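Long-range contacts in antifreeze protein (PDB 3P4G), which probably binds ice as a hyperactive, calcium-dependent antifreeze protein of an Antarctic bacterium: residues A[195-200]-A[214-219]; A[251-256]-A[270-275]. All blocks are in the same frame, centred on the assembly; numbering follows the deposited sequence.

Contact 1: A[195-200]-A[214-219]. With CA (calcium ion), chain M; CA (calcium ion), chain L; CA (calcium ion), chain N.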
loop_
_atom_site.group_PDB
_atom_site.type_symbol
_atom_site.label_atom_id
_atom_site.label_comp_id
_atom_site.label_asym_id
_atom_site.label_seq_id
_atom_site.Cartn_x
_atom_site.Cartn_y
_atom_site.Cartn_z
ATOM N N LEU A 195 7.600 1.315 -1.455
ATOM C CA LEU A 195 7.486 2.228 -0.287
ATOM C C LEU A 195 8.262 3.532 -0.553
ATOM O O LEU A 195 7.975 4.600 0.043
ATOM C CB LEU A 195 7.908 1.500 1.020
ATOM C CG LEU A 195 7.194 0.190 1.273
ATOM C CD1 LEU A 195 7.862 -0.513 2.496
ATOM C CD2 LEU A 195 5.687 0.388 1.554
ATOM N N ASP A 196 9.209 3.435 -1.484
ATOM C CA ASP A 196 9.998 4.572 -1.997
ATOM C C ASP A 196 10.869 5.248 -0.892
ATOM O O ASP A 196 11.199 4.621 0.127
ATOM C CB ASP A 196 9.050 5.547 -2.694
ATOM C CG ASP A 196 9.731 6.299 -3.864
ATOM O OD1 ASP A 196 9.076 6.640 -4.839
ATOM O OD2 ASP A 196 10.949 6.489 -3.828
ATOM N N THR A 197 11.218 6.513 -1.065
ATOM C CA THR A 197 12.053 7.199 -0.047
ATOM C C THR A 197 11.306 7.305 1.299
ATOM O O THR A 197 10.064 7.175 1.378
ATOM C CB THR A 197 12.578 8.572 -0.512
ATOM O OG1 THR A 197 11.555 9.567 -0.388
ATOM C CG2 THR A 197 13.113 8.526 -1.979
ATOM N N GLY A 198 12.053 7.561 2.366
ATOM C CA GLY A 198 11.463 7.581 3.704
ATOM C C GLY A 198 11.674 6.268 4.445
ATOM O O GLY A 198 12.103 5.213 3.885
ATOM N N ASP A 199 11.256 6.401 5.739
ATOM C CA ASP A 199 11.437 5.246 6.662
ATOM C C ASP A 199 10.088 4.573 6.716
ATOM O O ASP A 199 9.165 5.053 7.393
ATOM C CB ASP A 199 11.906 5.687 8.051
ATOM C CG ASP A 199 13.341 6.175 8.052
ATOM O OD1 ASP A 199 14.060 5.914 7.066
ATOM O OD2 ASP A 199 13.836 6.826 8.997
ATOM N N ASP A 200 9.864 3.533 5.848
ATOM C CA ASP A 200 8.522 2.972 5.630
ATOM C C ASP A 200 8.275 1.639 6.309
ATOM O O ASP A 200 9.238 0.894 6.528
ATOM C CB ASP A 200 8.313 2.787 4.145
ATOM C CG ASP A 200 8.559 4.106 3.337
ATOM O OD1 ASP A 200 7.737 5.045 3.345
ATOM O OD2 ASP A 200 9.574 4.171 2.663
ATOM N N GLY A 214 11.432 -1.602 -0.483
ATOM C CA GLY A 214 11.480 -0.679 0.693
ATOM C C GLY A 214 11.935 0.711 0.248
ATOM O O GLY A 214 11.594 1.758 0.874
ATOM N N GLY A 215 12.727 0.749 -0.836
ATOM C CA GLY A 215 13.312 1.987 -1.342
ATOM C C GLY A 215 14.389 2.498 -0.395
ATOM O O GLY A 215 14.923 1.751 0.440
ATOM N N THR A 216 14.801 3.734 -0.593
ATOM C CA THR A 216 15.801 4.307 0.326
ATOM C C THR A 216 15.170 4.452 1.699
ATOM O O THR A 216 13.972 4.217 1.859
ATOM C CB THR A 216 16.357 5.661 -0.127
ATOM O OG1 THR A 216 15.299 6.629 -0.062
ATOM C CG2 THR A 216 16.930 5.506 -1.607
ATOM N N GLY A 217 15.980 4.798 2.682
ATOM C CA GLY A 217 15.501 4.915 4.083
ATOM C C GLY A 217 15.566 3.563 4.799
ATOM O O GLY A 217 15.894 2.528 4.198
ATOM N N ASN A 218 15.258 3.581 6.087
ATOM C CA ASN A 218 15.356 2.377 6.965
ATOM C C ASN A 218 13.968 1.824 7.115
ATOM O O ASN A 218 13.137 2.363 7.887
ATOM C CB ASN A 218 15.858 2.831 8.339
ATOM C CG ASN A 218 17.172 3.567 8.261
ATOM O OD1 ASN A 218 18.020 3.273 7.438
ATOM N ND2 ASN A 218 17.341 4.524 9.139
ATOM N N ASP A 219 13.703 0.765 6.361
ATOM C CA ASP A 219 12.348 0.216 6.269
ATOM C C ASP A 219 12.148 -1.095 7.008
ATOM O O ASP A 219 13.112 -1.862 7.208
ATOM C CB ASP A 219 12.078 -0.046 4.789
ATOM C CG ASP A 219 12.325 1.201 3.938
ATOM O OD1 ASP A 219 11.585 2.197 4.076
ATOM O OD2 ASP A 219 13.220 1.159 3.108
HETATM CA CA CA M . 11.796 3.588 2.214
HETATM CA CA CA L . 7.940 6.419 1.542
HETATM CA CA CA N . 15.531 0.754 2.598
HETATM O O HOH W 1 13.433 4.842 -2.949
HETATM O O HOH W 2 14.852 7.984 2.461
HETATM O O HOH W 3 14.997 5.377 10.782
#

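Contact 2: A[251-256]-A[270-275]. With CA (calcium ion), chain P; CA (calcium ion), chain O; CA (calcium ion), chain Q.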
loop_
_atom_site.group_PDB
_atom_site.type_symbol
_atom_site.label_atom_id
_atom_site.label_comp_id
_atom_site.label_asym_id
_atom_site.label_seq_id
_atom_site.Cartn_x
_atom_site.Cartn_y
_atom_site.Cartn_z
ATOM N N ASN A 251 13.389 -14.019 -4.596
ATOM C CA ASN A 251 14.655 -13.310 -4.394
ATOM C C ASN A 251 14.493 -12.261 -3.321
ATOM O O ASN A 251 13.620 -11.405 -3.434
ATOM C CB ASN A 251 15.112 -12.625 -5.683
ATOM C CG ASN A 251 16.498 -12.047 -5.554
ATOM O OD1 ASN A 251 16.688 -11.047 -4.873
ATOM N ND2 ASN A 251 17.480 -12.693 -6.170
ATOM N N ILE A 252 15.318 -12.342 -2.285
ATOM C CA ILE A 252 15.265 -11.328 -1.201
ATOM C C ILE A 252 16.616 -10.676 -1.167
ATOM O O ILE A 252 17.606 -11.332 -0.787
ATOM C CB ILE A 252 14.907 -11.954 0.185
ATOM C CG1 ILE A 252 13.541 -12.627 0.109
ATOM C CG2 ILE A 252 14.869 -10.860 1.309
ATOM C CD1 ILE A 252 13.188 -13.534 1.315
ATOM N N SER A 253 16.648 -9.392 -1.543
ATOM C CA SER A 253 17.883 -8.636 -1.539
ATOM C C SER A 253 17.744 -7.450 -0.576
ATOM O O SER A 253 16.774 -6.672 -0.670
ATOM C CB SER A 253 18.167 -8.196 -2.953
ATOM O OG SER A 253 18.488 -9.343 -3.719
ATOM N N LEU A 254 18.701 -7.320 0.340
ATOM C CA LEU A 254 18.548 -6.344 1.415
ATOM C C LEU A 254 19.113 -4.973 1.080
ATOM O O LEU A 254 18.789 -3.982 1.763
ATOM C CB LEU A 254 19.145 -6.870 2.722
ATOM C CG LEU A 254 18.478 -8.172 3.200
ATOM C CD1 LEU A 254 19.019 -8.669 4.586
ATOM C CD2 LEU A 254 16.938 -8.089 3.231
ATOM N N GLY A 255 19.906 -4.921 0.014
ATOM C CA GLY A 255 20.403 -3.674 -0.454
ATOM C C GLY A 255 21.635 -3.207 0.343
ATOM O O GLY A 255 22.160 -3.896 1.208
ATOM N N THR A 256 22.169 -2.065 -0.034
ATOM C CA THR A 256 23.224 -1.474 0.772
ATOM C C THR A 256 22.608 -1.176 2.166
ATOM O O THR A 256 21.387 -1.211 2.344
ATOM C CB THR A 256 23.792 -0.169 0.192
ATOM O OG1 THR A 256 22.819 0.882 0.272
ATOM C CG2 THR A 256 24.239 -0.353 -1.273
ATOM N N THR A 270 16.566 -17.298 -3.171
ATOM C CA THR A 270 17.870 -16.582 -3.205
ATOM C C THR A 270 17.816 -15.430 -2.200
ATOM O O THR A 270 16.848 -14.636 -2.194
ATOM C CB THR A 270 18.151 -16.054 -4.641
ATOM O OG1 THR A 270 18.317 -17.189 -5.507
ATOM C CG2 THR A 270 19.460 -15.126 -4.725
ATOM N N VAL A 271 18.842 -15.324 -1.367
ATOM C CA VAL A 271 18.865 -14.262 -0.339
ATOM C C VAL A 271 20.227 -13.584 -0.356
ATOM O O VAL A 271 21.269 -14.252 -0.483
ATOM C CB VAL A 271 18.543 -14.768 1.113
ATOM C CG1 VAL A 271 17.122 -15.293 1.198
ATOM C CG2 VAL A 271 19.557 -15.876 1.606
ATOM N N ALA A 272 20.207 -12.257 -0.279
ATOM C CA ALA A 272 21.460 -11.458 -0.302
ATOM C C ALA A 272 21.431 -10.334 0.685
ATOM O O ALA A 272 20.470 -9.553 0.745
ATOM C CB ALA A 272 21.742 -10.917 -1.718
ATOM N N GLY A 273 22.488 -10.241 1.475
ATOM C CA GLY A 273 22.675 -9.079 2.367
ATOM C C GLY A 273 23.099 -7.839 1.562
ATOM O O GLY A 273 22.792 -6.683 1.983
ATOM N N ASN A 274 23.773 -8.106 0.418
ATOM C CA ASN A 274 24.419 -7.089 -0.418
ATOM C C ASN A 274 25.443 -6.327 0.444
ATOM O O ASN A 274 25.931 -6.882 1.447
ATOM C CB ASN A 274 23.355 -6.148 -1.041
ATOM C CG ASN A 274 22.370 -6.909 -1.933
ATOM O OD1 ASN A 274 21.189 -6.809 -1.727
ATOM N ND2 ASN A 274 22.877 -7.682 -2.920
ATOM N N GLU A 275 25.787 -5.101 0.061
ATOM C CA GLU A 275 26.820 -4.359 0.809
ATOM C C GLU A 275 26.312 -4.120 2.219
ATOM O O GLU A 275 25.118 -3.996 2.409
ATOM C CB GLU A 275 27.103 -2.990 0.156
ATOM C CG GLU A 275 27.663 -3.088 -1.278
ATOM C CD GLU A 275 26.597 -3.229 -2.422
ATOM O OE1 GLU A 275 25.389 -3.549 -2.232
ATOM O OE2 GLU A 275 27.017 -3.024 -3.583
HETATM CA CA CA P . 23.046 -4.779 3.239
HETATM CA CA CA O . 19.287 -2.039 3.026
HETATM CA CA CA Q . 26.923 -7.650 3.459
HETATM O O HOH W 4 21.013 -9.189 -4.585
HETATM O O HOH W 5 26.115 -9.708 2.524
HETATM O O HOH W 6 28.863 -6.989 2.068
#

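Contact 1: A[195-200]-A[214-219]
D200 and D219 meet around a shared calcium ion where two successive coils of the right-handed calcium-binding beta-helix lie side by side; 195-200 and 214-219 are equivalent loops between strands. Metal bonding comes first. The chain M calcium takes D196 O, G198 O and D200 OD2 from one loop and G214 O, T216 O and D219 OD1 from the next, at 2.3 to 2.4 Å. Each aspartate bridges two ions: with CG beside its backbone N (chi1 -54°), D200 gives OD1 to the chain L calcium and OD2 to chain M, while D219 gives OD1 to chain M and OD2 to chain N. Oxygens crowd as a result, G198 O standing 2.9 Å from T216 O, a repulsion the cation would offset. G175, D177 and D179 complete the chain L site, and G233, T235 and D238 the chain N site, continuing the row.

Hydrogen bonds also join the loops. Besides the metal, D219 OD1 accepts D200 N at 2.8 Å on its anti lone pair. N218 N donates to D199 OD1 at 2.8 Å, coming from above the carboxylate plane, 43° out of it. G217, lacking a side chain, brings CA within 3.4 Å of G198 O in a CA-H...O contact.

Outward side chains form ranks. T197 and T216 point the same way, with T216 OG1 3.4 Å from T197 CB. D199 and N218 do likewise, their planes 18° apart, and N218 OD1 turns to N237. Such ranks, holding ordered water, probably belong to the ice-binding surface: one water accepts from N218 ND2 and donates to D199 OD2 at 2.6 Å.

Contact 2: A[251-256]-A[270-275]
N274 turns its amide back onto G255: chi1 of -61° sets CG beside the backbone N, and chi2 of 126° places OD1 to accept G255 N at 2.9 Å, in the amide plane on a lone pair. Beyond the parallel ladder of the beta-helix, a side-chain amide thus takes the next backbone N-H, where neighbouring coils pass from sheet into calcium-binding loop. E275 bends at chi2 (85°), and the E275 and T256 side chains cross obliquely, OE1 coming to 3.5 Å from T256 CG2.

Strands 251-253 and 270-272 run parallel, in register, their axes 4.7 Å apart. I252 is gripped at both ends, its N donating to T270 O at 2.8 Å and its O accepting A272 N at 2.8 Å; L254 N to A272 O closes the ladder.

I252 and V271 share the buried face, I252 CB lying 4.1 Å from V271 CG1. L261 of strand 260-263 lies against both side chains and against L254, so the two walls of the coil meet here, and F303 covers V271 and L254 towards the C-terminal end. T270 and A272 point to the other face. Strand 230-232 pairs with 251-253 on its far side, whereas 270-272 is the last strand of this wall.

Past the strands, G255 O and G273 O close to 3.0 Å because both bind the chain P calcium, which E275 O also binds; G257, D259 and D278 complete that site. On the C-terminal side of 270-275, the chain Q calcium takes N274 O at 2.4 Å and two waters, with G276, D278 and E304 completing the site.

Contacts 1 and 2 are both pairings of successive coils in one solenoid, their centres about 15 Å apart and on the same side of the chain's centre. They do not touch. Contact 1 lies wholly in the calcium-binding loops, so oxygen-to-metal bonds and aspartate bridges hold it, and its outer side chains face solvent and water. Contact 2 starts further back along the coil: its first half is a backbone ladder with an apolar, buried face, and only its second half reaches the metal row. Each is partly buried. Contact 1 sits among similar coils, whereas contact 2 stands near the C-terminal end, where waters enter the last calcium shell.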